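Botulinum neurotoxin type C1 (PDB 3R4S) binds gangliosides through the receptor-binding part of its heavy chain, while the complete neurotoxin probably acts in nerve cells as a zinc-dependent protease on proteins of vesicle fusion. Local coordinates at residues Tyr309-Ile314 / Ala318-Met323; Val152-Asn155 / Asn159-Ile162. One frame throughout, in Å; residues are numbered along the deposited sequence.

Contact 1. Residues Tyr309-Ile314 / Ala318-Met323; sequences YFDMTI and AYNLFM. With SIA (N-acetyl-alpha-neuraminic acid), chain D; SLB (N-acetyl-beta-neuraminic acid), chain C.
The ring of Y309 and the side-chain amide of N320 meet almost at right angles, their planes 85° apart, with CD1 of Y309 3.6 Å from ND2 of N320 in an oblique approach. In the ring plane, at its edge, lie OD1 of D311 and O1A of N-acetyl-alpha-neuraminic acid. The Y319 ring has M312 O and a water at its edge, while CB of I314 and the acetyl methyl C11 of N-acetyl-beta-neuraminic acid reach it obliquely. Y309, N320, D311, M312, I314 and Y319 belong to a beta hairpin of the C-terminal beta-trefoil domain, which illustrates how one strand pair can serve two sugar pockets. Backbone bonds in both directions join M312 to Y319, and L321 N adds a third to F310 O at 3.0 Å. D311 and N320, a non-hydrogen-bonded pair, send their flat groups the same way, the planes only modestly tilted from one another, and OD1 of D311 comes within 2.7 Å of ND2 of N320. With chi1 at 64°, Y309 has CG wedged between its backbone N and carbonyl carbon, and the ring reaches the alpha sugar, where OH of Y309 donates to carboxylate oxygen O1A at 2.7 Å. Q346 and T347 also hydrogen-bond that ligand. Among the apolar side chains, CB of F310 and CB of M312 both rest against CD1 of L321. The water beside Y319 donates to I314 O and pairs with OH of Y319 at 2.7 Å. In the alpha-sugar pocket, ND2 of N320 gives a nearly straight bond, 169° at the hydrogen, to sugar O8 at 3.0 Å.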
loop_
_atom_site.group_PDB
_atom_site.type_symbol
_atom_site.label_atom_id
_atom_site.label_comp_id
_atom_site.label_asym_id
_atom_site.label_seq_id
_atom_site.Cartn_x
_atom_site.Cartn_y
_atom_site.Cartn_z
ATOM N N TYR A 309 2.747 -0.482 22.953
ATOM C CA TYR A 309 3.922 0.346 23.209
ATOM C C TYR A 309 4.995 -0.046 22.209
ATOM O O TYR A 309 4.815 -1.001 21.455
ATOM C CB TYR A 309 4.417 0.193 24.658
ATOM C CG TYR A 309 4.909 -1.200 25.005
ATOM C CD1 TYR A 309 6.251 -1.541 24.870
ATOM C CD2 TYR A 309 4.031 -2.171 25.474
ATOM C CE1 TYR A 309 6.710 -2.818 25.202
ATOM C CE2 TYR A 309 4.473 -3.450 25.806
ATOM C CZ TYR A 309 5.813 -3.770 25.667
ATOM O OH TYR A 309 6.254 -5.046 25.984
ATOM N N PHE A 310 6.100 0.691 22.184
ATOM C CA PHE A 310 7.147 0.454 21.193
ATOM C C PHE A 310 8.505 0.167 21.846
ATOM O O PHE A 310 8.912 0.878 22.764
ATOM C CB PHE A 310 7.286 1.680 20.280
ATOM C CG PHE A 310 6.015 2.051 19.544
ATOM C CD1 PHE A 310 5.687 1.442 18.338
ATOM C CD2 PHE A 310 5.162 3.029 20.051
ATOM C CE1 PHE A 310 4.513 1.788 17.654
ATOM C CE2 PHE A 310 3.998 3.391 19.373
ATOM C CZ PHE A 310 3.669 2.762 18.175
ATOM N N ASP A 311 9.204 -0.852 21.346
ATOM C CA ASP A 311 10.582 -1.149 21.743
ATOM C C ASP A 311 11.558 -0.711 20.673
ATOM O O ASP A 311 11.270 -0.812 19.476
ATOM C CB ASP A 311 10.774 -2.647 21.949
ATOM C CG ASP A 311 10.052 -3.160 23.161
ATOM O OD1 ASP A 311 9.741 -2.338 24.054
ATOM O OD2 ASP A 311 9.792 -4.378 23.215
ATOM N N MET A 312 12.716 -0.225 21.112
ATOM C CA MET A 312 13.840 0.033 20.227
ATOM C C MET A 312 15.139 -0.502 20.855
ATOM O O MET A 312 15.431 -0.253 22.028
ATOM C CB MET A 312 13.967 1.524 19.931
ATOM C CG MET A 312 15.139 1.873 19.026
ATOM S SD MET A 312 15.279 3.640 18.724
ATOM C CE MET A 312 13.851 3.935 17.671
ATOM N N THR A 313 15.908 -1.256 20.081
ATOM C CA THR A 313 17.164 -1.801 20.587
ATOM C C THR A 313 18.351 -1.053 19.994
ATOM O O THR A 313 18.474 -0.919 18.774
ATOM C CB THR A 313 17.285 -3.307 20.297
ATOM O OG1 THR A 313 16.332 -4.021 21.098
ATOM C CG2 THR A 313 18.680 -3.806 20.633
ATOM N N ILE A 314 19.208 -0.542 20.867
ATOM C CA ILE A 314 20.435 0.126 20.447
ATOM C C ILE A 314 21.621 -0.462 21.212
ATOM O O ILE A 314 21.572 -0.589 22.439
ATOM C CB ILE A 314 20.374 1.628 20.726
ATOM C CG1 ILE A 314 19.172 2.248 20.015
ATOM C CG2 ILE A 314 21.678 2.301 20.308
ATOM C CD1 ILE A 314 18.936 3.693 20.381
ATOM N N ALA A 318 17.751 -2.847 25.163
ATOM C CA ALA A 318 16.379 -2.645 24.693
ATOM C C ALA A 318 15.667 -1.548 25.482
ATOM O O ALA A 318 15.602 -1.595 26.712
ATOM C CB ALA A 318 15.591 -3.954 24.757
ATOM N N TYR A 319 15.141 -0.561 24.761
ATOM C CA TYR A 319 14.410 0.549 25.367
ATOM C C TYR A 319 12.917 0.537 25.015
ATOM O O TYR A 319 12.481 -0.205 24.141
ATOM C CB TYR A 319 14.986 1.870 24.870
ATOM C CG TYR A 319 16.462 2.077 25.126
ATOM C CD1 TYR A 319 16.904 2.773 26.246
ATOM C CD2 TYR A 319 17.412 1.603 24.230
ATOM C CE1 TYR A 319 18.257 2.980 26.475
ATOM C CE2 TYR A 319 18.763 1.804 24.448
ATOM C CZ TYR A 319 19.181 2.493 25.572
ATOM O OH TYR A 319 20.523 2.694 25.790
ATOM N N ASN A 320 12.149 1.376 25.705
ATOM C CA ASN A 320 10.790 1.716 25.305
ATOM C C ASN A 320 10.806 3.156 24.825
ATOM O O ASN A 320 11.488 4.001 25.408
ATOM C CB ASN A 320 9.827 1.659 26.497
ATOM C CG ASN A 320 9.703 0.274 27.098
ATOM O OD1 ASN A 320 9.745 0.115 28.319
ATOM N ND2 ASN A 320 9.527 -0.733 26.250
ATOM N N LEU A 321 10.043 3.457 23.783
ATOM C CA LEU A 321 9.730 4.847 23.502
ATOM C C LEU A 321 8.845 5.310 24.647
ATOM O O LEU A 321 8.049 4.528 25.181
ATOM C CB LEU A 321 8.994 4.985 22.164
ATOM C CG LEU A 321 9.843 5.085 20.900
ATOM C CD1 LEU A 321 10.688 3.831 20.692
ATOM C CD2 LEU A 321 8.949 5.338 19.695
ATOM N N PHE A 322 8.986 6.565 25.050
ATOM C CA PHE A 322 8.144 7.079 26.120
ATOM C C PHE A 322 7.948 8.573 25.980
ATOM O O PHE A 322 8.775 9.268 25.391
ATOM C CB PHE A 322 8.699 6.722 27.519
ATOM C CG PHE A 322 9.800 7.652 28.021
ATOM C CD1 PHE A 322 11.043 7.679 27.406
ATOM C CD2 PHE A 322 9.589 8.462 29.131
ATOM C CE1 PHE A 322 12.052 8.523 27.866
ATOM C CE2 PHE A 322 10.591 9.303 29.608
ATOM C CZ PHE A 322 11.823 9.336 28.978
ATOM N N MET A 323 6.836 9.063 26.510
ATOM C CA MET A 323 6.579 10.487 26.494
ATOM C C MET A 323 7.295 11.119 27.679
ATOM O O MET A 323 6.974 10.837 28.832
ATOM C CB MET A 323 5.085 10.772 26.564
ATOM C CG MET A 323 4.757 12.226 26.271
ATOM S SD MET A 323 3.033 12.663 26.564
ATOM C CE MET A 323 2.903 12.488 28.338
HETATM C C1 SIA D . 9.331 -6.614 25.695
HETATM C C2 SIA D . 8.793 -7.374 26.888
HETATM C C3 SIA D . 9.757 -8.474 27.336
HETATM C C4 SIA D . 10.953 -7.959 28.118
HETATM C C5 SIA D . 10.503 -6.990 29.195
HETATM C C6 SIA D . 9.684 -5.880 28.547
HETATM C C7 SIA D . 9.232 -4.804 29.530
HETATM C C8 SIA D . 8.397 -3.748 28.809
HETATM C C9 SIA D . 8.167 -2.533 29.701
HETATM C C10 SIA D . 12.063 -6.421 30.955
HETATM C C11 SIA D . 13.349 -5.736 31.337
HETATM N N5 SIA D . 11.727 -6.364 29.663
HETATM O O1A SIA D . 8.887 -5.453 25.488
HETATM O O1B SIA D . 10.181 -7.158 24.950
HETATM O O2 SIA D . 7.550 -7.967 26.493
HETATM O O4 SIA D . 11.628 -9.058 28.735
HETATM O O6 SIA D . 8.521 -6.442 27.936
HETATM O O7 SIA D . 8.427 -5.405 30.554
HETATM O O8 SIA D . 9.048 -3.347 27.587
HETATM O O9 SIA D . 9.399 -1.811 29.773
HETATM O O10 SIA D . 11.361 -6.994 31.776
HETATM C C1 SLB C . 26.811 7.788 19.153
HETATM C C2 SLB C . 25.842 6.967 19.961
HETATM C C3 SLB C . 24.514 6.870 19.200
HETATM C C4 SLB C . 23.455 6.160 20.036
HETATM C C5 SLB C . 23.273 6.909 21.337
HETATM C C6 SLB C . 24.615 6.998 22.072
HETATM C C7 SLB C . 24.431 7.881 23.297
HETATM C C8 SLB C . 25.659 7.805 24.219
HETATM C C9 SLB C . 25.467 8.643 25.480
HETATM C C10 SLB C . 21.345 6.474 22.793
HETATM C C11 SLB C . 20.644 5.428 23.603
HETATM N N5 SLB C . 22.444 6.048 22.169
HETATM O O1A SLB C . 26.693 9.035 19.113
HETATM O O1B SLB C . 27.700 7.171 18.523
HETATM O O2 SLB C . 26.406 5.660 20.100
HETATM O O4 SLB C . 22.203 6.130 19.343
HETATM O O6 SLB C . 25.673 7.551 21.263
HETATM O O7 SLB C . 24.227 9.221 22.809
HETATM O O8 SLB C . 25.926 6.444 24.589
HETATM O O9 SLB C . 25.805 10.000 25.171
HETATM O O10 SLB C . 20.933 7.627 22.712
HETATM O O HOH W 1 6.205 3.028 23.744
HETATM O O HOH W 2 22.353 1.474 24.258
#

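Contact 2. Residues Val152-Asn155 / Asn159-Ile162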
loop_
_atom_site.group_PDB
_atom_site.type_symbol
_atom_site.label_atom_id
_atom_site.label_comp_id
_atom_site.label_asym_id
_atom_site.label_seq_id
_atom_site.Cartn_x
_atom_site.Cartn_y
_atom_site.Cartn_z
ATOM N N VAL A 152 -10.654 -0.444 -13.953
ATOM C CA VAL A 152 -10.799 0.133 -15.276
ATOM C C VAL A 152 -12.253 -0.040 -15.704
ATOM O O VAL A 152 -12.824 -1.129 -15.546
ATOM C CB VAL A 152 -9.877 -0.574 -16.291
ATOM C CG1 VAL A 152 -10.249 -0.192 -17.717
ATOM C CG2 VAL A 152 -8.406 -0.269 -15.999
ATOM N N THR A 153 -12.866 1.021 -16.228
ATOM C CA THR A 153 -14.203 0.873 -16.798
ATOM C C THR A 153 -14.194 1.356 -18.230
ATOM O O THR A 153 -13.454 2.269 -18.578
ATOM C CB THR A 153 -15.313 1.596 -15.986
ATOM O OG1 THR A 153 -15.161 3.019 -16.092
ATOM C CG2 THR A 153 -15.275 1.177 -14.519
ATOM N N ASN A 154 -15.003 0.718 -19.064
ATOM C CA ASN A 154 -15.113 1.111 -20.455
ATOM C C ASN A 154 -16.560 1.132 -20.912
ATOM O O ASN A 154 -17.354 0.293 -20.513
ATOM C CB ASN A 154 -14.337 0.160 -21.343
ATOM C CG ASN A 154 -14.234 0.666 -22.760
ATOM O OD1 ASN A 154 -14.830 0.106 -23.699
ATOM N ND2 ASN A 154 -13.488 1.732 -22.929
ATOM N N ASN A 155 -16.880 2.099 -21.759
ATOM C CA ASN A 155 -18.197 2.224 -22.360
ATOM C C ASN A 155 -17.991 2.680 -23.802
ATOM O O ASN A 155 -17.531 3.796 -24.034
ATOM C CB ASN A 155 -19.029 3.250 -21.579
ATOM C CG ASN A 155 -20.445 3.388 -22.117
ATOM O OD1 ASN A 155 -20.722 3.024 -23.245
ATOM N ND2 ASN A 155 -21.337 3.927 -21.309
ATOM N N ASN A 159 -16.868 6.842 -22.151
ATOM C CA ASN A 159 -15.470 7.011 -21.786
ATOM C C ASN A 159 -14.819 5.732 -21.278
ATOM O O ASN A 159 -15.499 4.790 -20.843
ATOM C CB ASN A 159 -15.362 8.084 -20.707
ATOM C CG ASN A 159 -15.926 9.400 -21.156
ATOM O OD1 ASN A 159 -15.356 10.061 -22.024
ATOM N ND2 ASN A 159 -17.057 9.786 -20.587
ATOM N N MET A 160 -13.497 5.703 -21.350
ATOM C CA MET A 160 -12.727 4.662 -20.686
ATOM C C MET A 160 -12.038 5.345 -19.516
ATOM O O MET A 160 -11.524 6.473 -19.643
ATOM C CB MET A 160 -11.725 3.988 -21.636
ATOM C CG MET A 160 -10.620 4.898 -22.162
ATOM S SD MET A 160 -9.549 4.039 -23.351
ATOM C CE MET A 160 -9.227 2.550 -22.449
ATOM N N LYS A 161 -12.082 4.692 -18.363
ATOM C CA LYS A 161 -11.627 5.318 -17.130
ATOM C C LYS A 161 -10.753 4.355 -16.348
ATOM O O LYS A 161 -10.928 3.133 -16.415
ATOM C CB LYS A 161 -12.824 5.727 -16.266
ATOM C CG LYS A 161 -13.783 6.703 -16.940
ATOM C CD LYS A 161 -14.963 7.020 -16.033
ATOM C CE LYS A 161 -16.188 7.349 -16.863
ATOM N NZ LYS A 161 -17.443 7.379 -16.049
ATOM N N ILE A 162 -9.809 4.901 -15.600
ATOM C CA ILE A 162 -9.075 4.084 -14.663
ATOM C C ILE A 162 -9.108 4.758 -13.300
ATOM O O ILE A 162 -8.929 5.972 -13.192
ATOM C CB ILE A 162 -7.637 3.760 -15.140
ATOM C CG1 ILE A 162 -6.921 2.906 -14.088
ATOM C CG2 ILE A 162 -6.839 5.045 -15.401
ATOM C CD1 ILE A 162 -5.672 2.226 -14.632
HETATM O O HOH W 3 -16.120 3.781 -18.329
#
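V152 and I162 form the tight end of this strand pair: CG2 of V152 meets CD1 of I162 at 3.9 Å, the two side chains crossing on the buried face. I162 has CG1 trans to its backbone N, and the chain runs on extended to the terminal methyl that makes the contact. Next along, T153 and K161 are a hydrogen-bonded antiparallel pair. T153 N donates to K161 O at 2.9 Å, and K161 N answers to T153 O at 2.8 Å.

The two strands are a beta hairpin in the lectin-like beta-sandwich of the N-terminal receptor-binding domain. V152, M160 and I162 look inward to F119 and L117 of the facing sheet, and N154 to L121, while strands 77-87 and 167-173 continue the hairpin's own sheet on either side.

Toward the turn the pairing slackens. N154 and M160 follow on the same face as V152, but ND2 of N154 is modelled 3.1 Å from CB of M160, an uncomfortably short approach; the nitrogen is buried without a polar partner in the model, so the placement of the amide is doubtful. N155 N reaches N159 O only by a weak bond of 3.2 Å, bent to 130° at the hydrogen, and both residues are partly exposed. On the face opposite V152, OG1 of T153 lies 3.6 Å from CB of K161, whose chain then stretches away to a long, weak ion pair with E219. OG1 of T153, placed between its backbone N and carbonyl carbon (chi1 69°), donates at 2.6 Å to a water, which in turn donates to N159 O at 2.8 Å and so ties the first strand to the frayed end of the second.

In the fold
Contact 1 and contact 2 are both antiparallel hairpins whose segments are separated by three residues, yet they occupy different domains. Their centres are 49 Å apart on opposite sides of the chain's centre, with nearest atoms about 34 Å apart, and contact 2 closes before contact 1 opens along the sequence. The comparison shows one local motif put to two uses. Residues 309-314 and 318-323 supply side chains to both sialic acid pockets of the beta-trefoil, whereas residues 152-155 and 159-162 turn one face to the interior of the beta-sandwich and belong to neither pocket. Both sialic acids seen in this structure lie in C-terminal domain pockets that include residues of contact 1, consistent with ganglioside binding there.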